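Geranyltranstransferase (Enterococcus faecalis, PDB 3P8L) probably catalyses the magnesium-dependent condensation of isopentenyl diphosphate with geranyl diphosphate to give farnesyl diphosphate and diphosphate. Local coordinates at residues K39-Y44 and K110-A115; L56-T61 and Y74-S79; L189-L194 and L210-A215. One frame throughout, in Å; residues are numbered along the deposited sequence.

Interaction 1 of 3, residues K39-Y44 and K110-A115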
# COMPACT_ATOMS: atom_id res chain seq x y z
N LYS A 39 -6.01 3.82 14.67
CA LYS A 39 -5.68 2.55 15.31
C LYS A 39 -6.92 1.72 15.70
O LYS A 39 -7.04 0.56 15.33
CB LYS A 39 -4.81 2.81 16.54
CG LYS A 39 -4.40 1.56 17.31
CD LYS A 39 -3.81 1.92 18.69
CE LYS A 39 -2.50 2.71 18.55
NZ LYS A 39 -1.91 3.03 19.89
N GLU A 40 -7.86 2.35 16.39
CA GLU A 40 -9.08 1.65 16.81
C GLU A 40 -9.97 1.21 15.66
O GLU A 40 -10.60 0.16 15.70
CB GLU A 40 -9.91 2.52 17.75
CG GLU A 40 -9.39 2.51 19.16
CD GLU A 40 -10.03 3.59 20.00
OE1 GLU A 40 -11.27 3.75 19.88
OE2 GLU A 40 -9.32 4.30 20.75
N ALA A 41 -10.00 2.01 14.61
CA ALA A 41 -10.82 1.69 13.47
C ALA A 41 -10.23 0.50 12.69
O ALA A 41 -10.97 -0.41 12.26
CB ALA A 41 -10.98 2.91 12.59
N MET A 42 -8.91 0.48 12.56
CA MET A 42 -8.22 -0.66 11.94
C MET A 42 -8.40 -1.92 12.79
O MET A 42 -8.72 -2.98 12.26
CB MET A 42 -6.73 -0.33 11.69
CG MET A 42 -6.52 0.74 10.60
SD MET A 42 -4.85 1.27 10.10
CE MET A 42 -4.27 1.82 11.69
N LEU A 43 -8.20 -1.80 14.10
CA LEU A 43 -8.39 -2.94 15.01
C LEU A 43 -9.83 -3.43 14.99
O LEU A 43 -10.09 -4.62 15.12
CB LEU A 43 -7.97 -2.60 16.44
CG LEU A 43 -6.50 -2.42 16.82
CD1 LEU A 43 -6.35 -1.95 18.29
CD2 LEU A 43 -5.71 -3.72 16.62
N TYR A 44 -10.79 -2.51 14.84
CA TYR A 44 -12.18 -2.95 14.75
C TYR A 44 -12.38 -3.97 13.63
O TYR A 44 -12.93 -5.06 13.86
CB TYR A 44 -13.14 -1.76 14.55
CG TYR A 44 -14.56 -2.21 14.29
CD1 TYR A 44 -15.37 -2.62 15.34
CD2 TYR A 44 -15.10 -2.19 13.01
CE1 TYR A 44 -16.69 -3.03 15.12
CE2 TYR A 44 -16.41 -2.62 12.76
CZ TYR A 44 -17.20 -3.05 13.84
OH TYR A 44 -18.50 -3.46 13.65
N LYS A 110 -19.89 2.44 8.94
CA LYS A 110 -21.09 2.55 9.78
C LYS A 110 -20.70 2.82 11.21
O LYS A 110 -21.43 3.50 11.95
CB LYS A 110 -21.95 1.28 9.71
CG LYS A 110 -22.63 1.08 8.36
CD LYS A 110 -23.28 2.35 7.84
CE LYS A 110 -24.69 2.52 8.40
NZ LYS A 110 -25.35 3.66 7.71
N VAL A 111 -19.54 2.32 11.62
CA VAL A 111 -19.09 2.63 12.96
C VAL A 111 -18.43 4.01 13.05
O VAL A 111 -18.81 4.80 13.92
CB VAL A 111 -18.22 1.49 13.56
CG1 VAL A 111 -17.82 1.80 14.97
CG2 VAL A 111 -18.98 0.19 13.52
N PHE A 112 -17.48 4.29 12.15
CA PHE A 112 -16.54 5.40 12.36
C PHE A 112 -16.71 6.56 11.39
O PHE A 112 -16.02 7.58 11.51
CB PHE A 112 -15.09 4.88 12.28
CG PHE A 112 -14.73 3.91 13.38
CD1 PHE A 112 -14.42 4.36 14.66
CD2 PHE A 112 -14.71 2.54 13.12
CE1 PHE A 112 -14.09 3.46 15.69
CE2 PHE A 112 -14.39 1.63 14.12
CZ PHE A 112 -14.07 2.09 15.42
N GLY A 113 -17.63 6.41 10.44
CA GLY A 113 -17.82 7.35 9.36
C GLY A 113 -16.92 6.97 8.19
O GLY A 113 -15.94 6.22 8.35
N GLU A 114 -17.25 7.51 7.02
CA GLU A 114 -16.57 7.16 5.77
C GLU A 114 -15.12 7.62 5.68
O GLU A 114 -14.28 6.86 5.18
CB GLU A 114 -17.36 7.63 4.55
CG GLU A 114 -18.56 6.77 4.26
CD GLU A 114 -19.45 7.39 3.19
OE1 GLU A 114 -18.96 7.71 2.09
OE2 GLU A 114 -20.65 7.54 3.46
N ALA A 115 -14.83 8.81 6.18
CA ALA A 115 -13.46 9.33 6.14
C ALA A 115 -12.49 8.45 6.93
O ALA A 115 -11.41 8.13 6.43
CB ALA A 115 -13.39 10.76 6.65
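Phe112 meets Tyr44 as an offset edge-to-face aromatic pair: the edge of the Phe112 ring is turned toward the face of Tyr44, with centroids 5.8 Å apart and planes at 73°. Its leading atom is Phe112 CE2, 3.6 Å from Tyr44 CB. Tyr44 CG lies in the plane of the phenylalanine ring, at its edge. A CH-pi contact takes one face of the same ring, where Ala41 CB stands 3.9 Å from the Phe112 centroid and 14° off the ring normal; Val111 CG1 lies over the opposite face. A further contact is apolar. CG2 of Val111, anti to its own carbonyl carbon, comes within 3.7 Å of Tyr44 CZ. No hydrogen bond joins the two segments, but two polar bonds lie beside them: Tyr44 OH is hydrogen-bonded to Pro106 O, and Phe112 O accepts a bond from Arg37 NH2. Gly113, with positive phi (89°), leaves helical geometry after Phe112 and sits at the N-cap position of helix 114-133. What results is a surface contact in the all-helical isoprenoid synthase fold, an aromatic packing of helix 36-47 against the short helix that leads into helix 114-133.

Interaction 2 of 3, residues L56-T61 and Y74-S79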
# COMPACT_ATOMS: atom_id res chain seq x y z
N LEU A 56 -4.16 -18.60 6.39
CA LEU A 56 -4.28 -20.05 6.54
C LEU A 56 -3.60 -20.78 5.39
O LEU A 56 -2.84 -21.72 5.63
CB LEU A 56 -5.73 -20.52 6.74
CG LEU A 56 -5.91 -22.01 7.09
CD1 LEU A 56 -5.08 -22.34 8.34
CD2 LEU A 56 -7.37 -22.44 7.28
N LEU A 57 -3.81 -20.32 4.16
CA LEU A 57 -3.12 -20.90 2.99
C LEU A 57 -1.59 -20.79 3.05
O LEU A 57 -0.90 -21.79 2.79
CB LEU A 57 -3.64 -20.28 1.69
CG LEU A 57 -5.01 -20.77 1.23
CD1 LEU A 57 -5.52 -19.84 0.14
CD2 LEU A 57 -4.95 -22.22 0.74
N VAL A 58 -1.08 -19.61 3.42
CA VAL A 58 0.36 -19.41 3.60
C VAL A 58 0.94 -20.48 4.54
O VAL A 58 1.89 -21.18 4.17
CB VAL A 58 0.71 -18.00 4.17
CG1 VAL A 58 2.21 -17.87 4.41
CG2 VAL A 58 0.27 -16.89 3.22
N LEU A 59 0.35 -20.59 5.72
CA LEU A 59 0.85 -21.47 6.78
C LEU A 59 0.67 -22.96 6.48
O LEU A 59 1.55 -23.78 6.78
CB LEU A 59 0.21 -21.09 8.11
CG LEU A 59 0.53 -19.66 8.59
CD1 LEU A 59 -0.05 -19.47 9.95
CD2 LEU A 59 2.03 -19.33 8.61
N THR A 60 -0.45 -23.30 5.84
CA THR A 60 -0.71 -24.66 5.45
C THR A 60 0.32 -25.12 4.42
O THR A 60 0.77 -26.27 4.45
CB THR A 60 -2.16 -24.82 4.95
OG1 THR A 60 -3.06 -24.35 5.98
CG2 THR A 60 -2.50 -26.27 4.65
N THR A 61 0.72 -24.21 3.53
CA THR A 61 1.66 -24.51 2.46
C THR A 61 3.04 -24.78 3.07
O THR A 61 3.71 -25.73 2.67
CB THR A 61 1.67 -23.39 1.38
OG1 THR A 61 0.36 -23.32 0.80
CG2 THR A 61 2.68 -23.67 0.27
N TYR A 74 4.55 -16.11 10.07
CA TYR A 74 3.42 -15.41 10.66
C TYR A 74 3.35 -13.96 10.22
O TYR A 74 2.25 -13.45 10.02
CB TYR A 74 3.43 -15.48 12.19
CG TYR A 74 3.34 -16.90 12.73
CD1 TYR A 74 2.18 -17.64 12.60
CD2 TYR A 74 4.44 -17.49 13.37
CE1 TYR A 74 2.09 -18.95 13.09
CE2 TYR A 74 4.38 -18.80 13.86
CZ TYR A 74 3.20 -19.52 13.70
OH TYR A 74 3.11 -20.79 14.19
N GLN A 75 4.51 -13.33 10.05
CA GLN A 75 4.61 -11.97 9.55
C GLN A 75 4.09 -11.84 8.12
O GLN A 75 3.32 -10.91 7.84
CB GLN A 75 6.03 -11.42 9.70
CG GLN A 75 6.38 -11.15 11.16
CD GLN A 75 7.82 -10.76 11.39
OE1 GLN A 75 8.72 -11.26 10.72
NE2 GLN A 75 8.04 -9.85 12.33
N VAL A 76 4.51 -12.75 7.24
CA VAL A 76 4.00 -12.80 5.86
C VAL A 76 2.49 -13.05 5.82
O VAL A 76 1.78 -12.41 5.05
CB VAL A 76 4.76 -13.84 4.98
CG1 VAL A 76 4.13 -14.00 3.58
CG2 VAL A 76 6.23 -13.42 4.80
N ALA A 77 2.02 -13.99 6.66
CA ALA A 77 0.61 -14.32 6.75
C ALA A 77 -0.21 -13.09 7.19
O ALA A 77 -1.25 -12.82 6.63
CB ALA A 77 0.37 -15.52 7.69
N ALA A 78 0.34 -12.35 8.15
CA ALA A 78 -0.29 -11.16 8.71
C ALA A 78 -0.38 -10.00 7.71
O ALA A 78 -1.43 -9.34 7.60
CB ALA A 78 0.44 -10.75 9.99
N SER A 79 0.71 -9.78 6.97
CA SER A 79 0.76 -8.77 5.90
C SER A 79 -0.31 -9.03 4.84
O SER A 79 -1.05 -8.11 4.44
CB SER A 79 2.15 -8.74 5.25
OG SER A 79 3.10 -8.14 6.11
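Leu59 and Tyr74 meet with the same first torsion: in both, CG stands anti to the carbonyl carbon and beside the backbone N, with chi1 -62° in Leu59 and -61° in Tyr74. The CA-CB bond of Tyr74 points away from helix 53-64, yet the ring reaches back to the leucine. There Leu59 CD1 lies 3.8 Å from Tyr74 CE1 and almost as near to CD1 of the ring, and the two side chains cross at about a right angle. Ala77, one turn further along helix 71-92, points toward helix 53-64. Its methyl is met by two residues: Leu59 CG lies 4.2 Å from Ala77 CB, and Val58 CB is about as near. Val58 also reaches Val76, CG1 to CG1, at 4.4 Å. The short segments run nearly antiparallel, at 154°, with axes 9.0 Å apart at their closest; the nearest CA pair is Val58 with Ala77. On helix 53-64, Thr60 and Thr61 return their hydroxyls to the backbone, Thr60 OG1 to Leu56 O at 2.7 Å and Thr61 OG1 to Leu57 O at 2.8 Å. Each carbonyl thus accepts two bonds, and at Leu57 O the amide and hydroxyl of Thr61 arrive from opposite faces of the carbonyl plane. Tyr74 OH is hydrogen-bonded to His17 ND1 of helix 13-31, the helix that also touches Leu59 through Val21. Across the interface the chemistry is purely apolar, while the hydroxyls of the two buried threonines are bonded within their own helix, so side-chain shape rather than polar bonding sets how helices 53-64 and 71-92 fit together.

Interaction 3 of 3, residues L189-L194 and L210-A215; sequences LIEFAL and LLTQFA
Leu194 points toward helix 205-230 and lies against three of its residues. CD1 of Leu194 approaches the Phe214 ring obliquely, 3.6 Å from Phe214 CD2, and the two side chains are inclined to each other rather than parallel. The same methyl meets Leu211 CD2 at 3.9 Å. Further back along the side chain, Leu194 CB lies 3.5 Å from the carbonyl oxygen Leu211 O. The Phe214 side chain also touches Val276 and Leu277 of helix 259-283. Ala215 points the opposite way across the interface, at helix 175-200, where its CB comes to 3.5 Å from Glu191 CA and 3.7 Å from Leu194 CG. Ile190 meets that methyl through CG2, 4.0 Å from Ala215 CB; the aliphatic CG of Glu191 is near it too in one of two conformers, a less certain contact. The hydroxyl of Thr212 is hydrogen-bonded to Ile208 O, one turn back in its own helix. The small Ala215 side chain is consistent with the close backbones, CA to CA 5.0 Å between Glu191 and Ala215, and the short segments cross at 144° with axes 8.1 Å apart. Successive helices 175-200 and 205-230 thereby form an antiparallel pair inside the helical bundle. No hydrogen bond crosses between the segments: the two helices are held by close van der Waals packing, apolar between side chains, with carbons of Leu194 and Ile190 also set against backbone carbonyl oxygens.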
# COMPACT_ATOMS: atom_id res chain seq x y z
N LEU A 189 -4.48 -12.77 -4.87
CA LEU A 189 -4.00 -12.88 -3.48
C LEU A 189 -3.90 -14.34 -3.02
O LEU A 189 -3.07 -14.67 -2.17
CB LEU A 189 -4.91 -12.11 -2.49
CG LEU A 189 -5.03 -10.58 -2.45
CD1 LEU A 189 -5.83 -10.15 -1.21
CD2 LEU A 189 -3.67 -9.89 -2.45
N ILE A 190 -4.77 -15.19 -3.54
CA ILE A 190 -4.74 -16.64 -3.29
C ILE A 190 -3.44 -17.18 -3.88
O ILE A 190 -2.73 -17.94 -3.21
CB ILE A 190 -5.97 -17.39 -3.87
CG1 ILE A 190 -7.29 -16.85 -3.28
CG2 ILE A 190 -5.88 -18.92 -3.63
CD1 ILE A 190 -7.39 -16.92 -1.79
N GLU A 191 -3.13 -16.74 -5.12
CA GLU A 191 -1.88 -17.12 -5.77
C GLU A 191 -0.68 -16.65 -4.97
O GLU A 191 0.27 -17.43 -4.74
CB GLU A 191 -1.84 -16.66 -7.23
CG GLU A 191 -2.60 -17.59 -8.18
CD GLU A 191 -3.06 -16.90 -9.45
OE1 GLU A 191 -2.78 -15.70 -9.61
OE2 GLU A 191 -3.70 -17.57 -10.30
N PHE A 192 -0.72 -15.40 -4.49
CA PHE A 192 0.34 -14.91 -3.61
C PHE A 192 0.51 -15.82 -2.39
O PHE A 192 1.64 -16.11 -1.99
CB PHE A 192 0.13 -13.46 -3.12
CG PHE A 192 1.17 -13.02 -2.13
CD1 PHE A 192 2.40 -12.54 -2.57
CD2 PHE A 192 0.96 -13.15 -0.75
CE1 PHE A 192 3.37 -12.15 -1.67
CE2 PHE A 192 1.93 -12.79 0.16
CZ PHE A 192 3.15 -12.28 -0.31
N ALA A 193 -0.59 -16.25 -1.76
CA ALA A 193 -0.47 -17.05 -0.54
C ALA A 193 0.35 -18.33 -0.79
O ALA A 193 1.22 -18.69 0.01
CB ALA A 193 -1.82 -17.39 0.04
N LEU A 194 0.05 -19.01 -1.90
CA LEU A 194 0.76 -20.25 -2.28
C LEU A 194 2.23 -20.04 -2.68
O LEU A 194 3.12 -20.78 -2.21
CB LEU A 194 -0.01 -20.99 -3.39
CG LEU A 194 -1.09 -22.01 -2.97
CD1 LEU A 194 -0.46 -23.24 -2.37
CD2 LEU A 194 -2.17 -21.43 -2.03
N LEU A 210 4.11 -24.81 -9.73
CA LEU A 210 3.03 -25.77 -9.47
C LEU A 210 2.09 -25.32 -8.33
O LEU A 210 0.87 -25.48 -8.42
CB LEU A 210 3.63 -27.15 -9.15
CG LEU A 210 4.22 -27.96 -10.32
CD1 LEU A 210 4.70 -29.32 -9.83
CD2 LEU A 210 3.21 -28.13 -11.45
N LEU A 211 2.66 -24.74 -7.27
CA LEU A 211 1.88 -24.17 -6.16
C LEU A 211 0.93 -23.08 -6.66
O LEU A 211 -0.21 -22.98 -6.23
CB LEU A 211 2.82 -23.62 -5.09
CG LEU A 211 3.57 -24.67 -4.29
CD1 LEU A 211 4.67 -24.02 -3.48
CD2 LEU A 211 2.62 -25.45 -3.42
N THR A 212 1.42 -22.29 -7.62
CA THR A 212 0.63 -21.27 -8.30
C THR A 212 -0.58 -21.82 -9.04
O THR A 212 -1.68 -21.25 -8.99
CB THR A 212 1.53 -20.52 -9.28
OG1 THR A 212 2.60 -19.92 -8.55
CG2 THR A 212 0.77 -19.46 -10.09
N GLN A 213 -0.39 -22.95 -9.71
CA GLN A 213 -1.46 -23.62 -10.43
C GLN A 213 -2.49 -24.15 -9.45
O GLN A 213 -3.70 -24.05 -9.69
CB GLN A 213 -0.91 -24.76 -11.29
CG GLN A 213 -0.22 -24.33 -12.57
CD GLN A 213 0.35 -25.50 -13.36
OE1 GLN A 213 -0.37 -26.44 -13.73
NE2 GLN A 213 1.65 -25.47 -13.62
N PHE A 214 -2.00 -24.74 -8.36
CA PHE A 214 -2.88 -25.16 -7.28
C PHE A 214 -3.76 -24.01 -6.79
O PHE A 214 -4.97 -24.17 -6.64
CB PHE A 214 -2.08 -25.72 -6.10
CG PHE A 214 -2.94 -26.10 -4.92
CD1 PHE A 214 -3.58 -27.33 -4.88
CD2 PHE A 214 -3.14 -25.20 -3.87
CE1 PHE A 214 -4.38 -27.68 -3.79
CE2 PHE A 214 -3.94 -25.54 -2.79
CZ PHE A 214 -4.56 -26.79 -2.74
N ALA A 215 -3.14 -22.85 -6.53
CA ALA A 215 -3.87 -21.66 -6.05
C ALA A 215 -4.94 -21.22 -7.03
O ALA A 215 -6.07 -20.93 -6.63
CB ALA A 215 -2.90 -20.52 -5.81

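In the fold
Interactions 2 and 3 are buried, each about 9 Å from the centre of the chain to the centre of the contact, whereas interaction 1 is a surface contact about 22 Å from it. The two core contacts are 12 Å apart between centres and touch: helix 53-64 packs its Leu57, Val58 and Thr61 on Ile190, Ala193 and Leu194, so the two contacts adjoin through helices 53-64 and 175-200. Interaction 1 touches neither; helix 36-47 merely precedes helix 53-64, and along the chain interaction 2 is nested within the loop that interaction 1 closes. None of the three has a hydrogen bond between its segments. An aromatic pair carries the surface contact; in the core, aliphatic side chains predominate, each contact with one aromatic ring at its side.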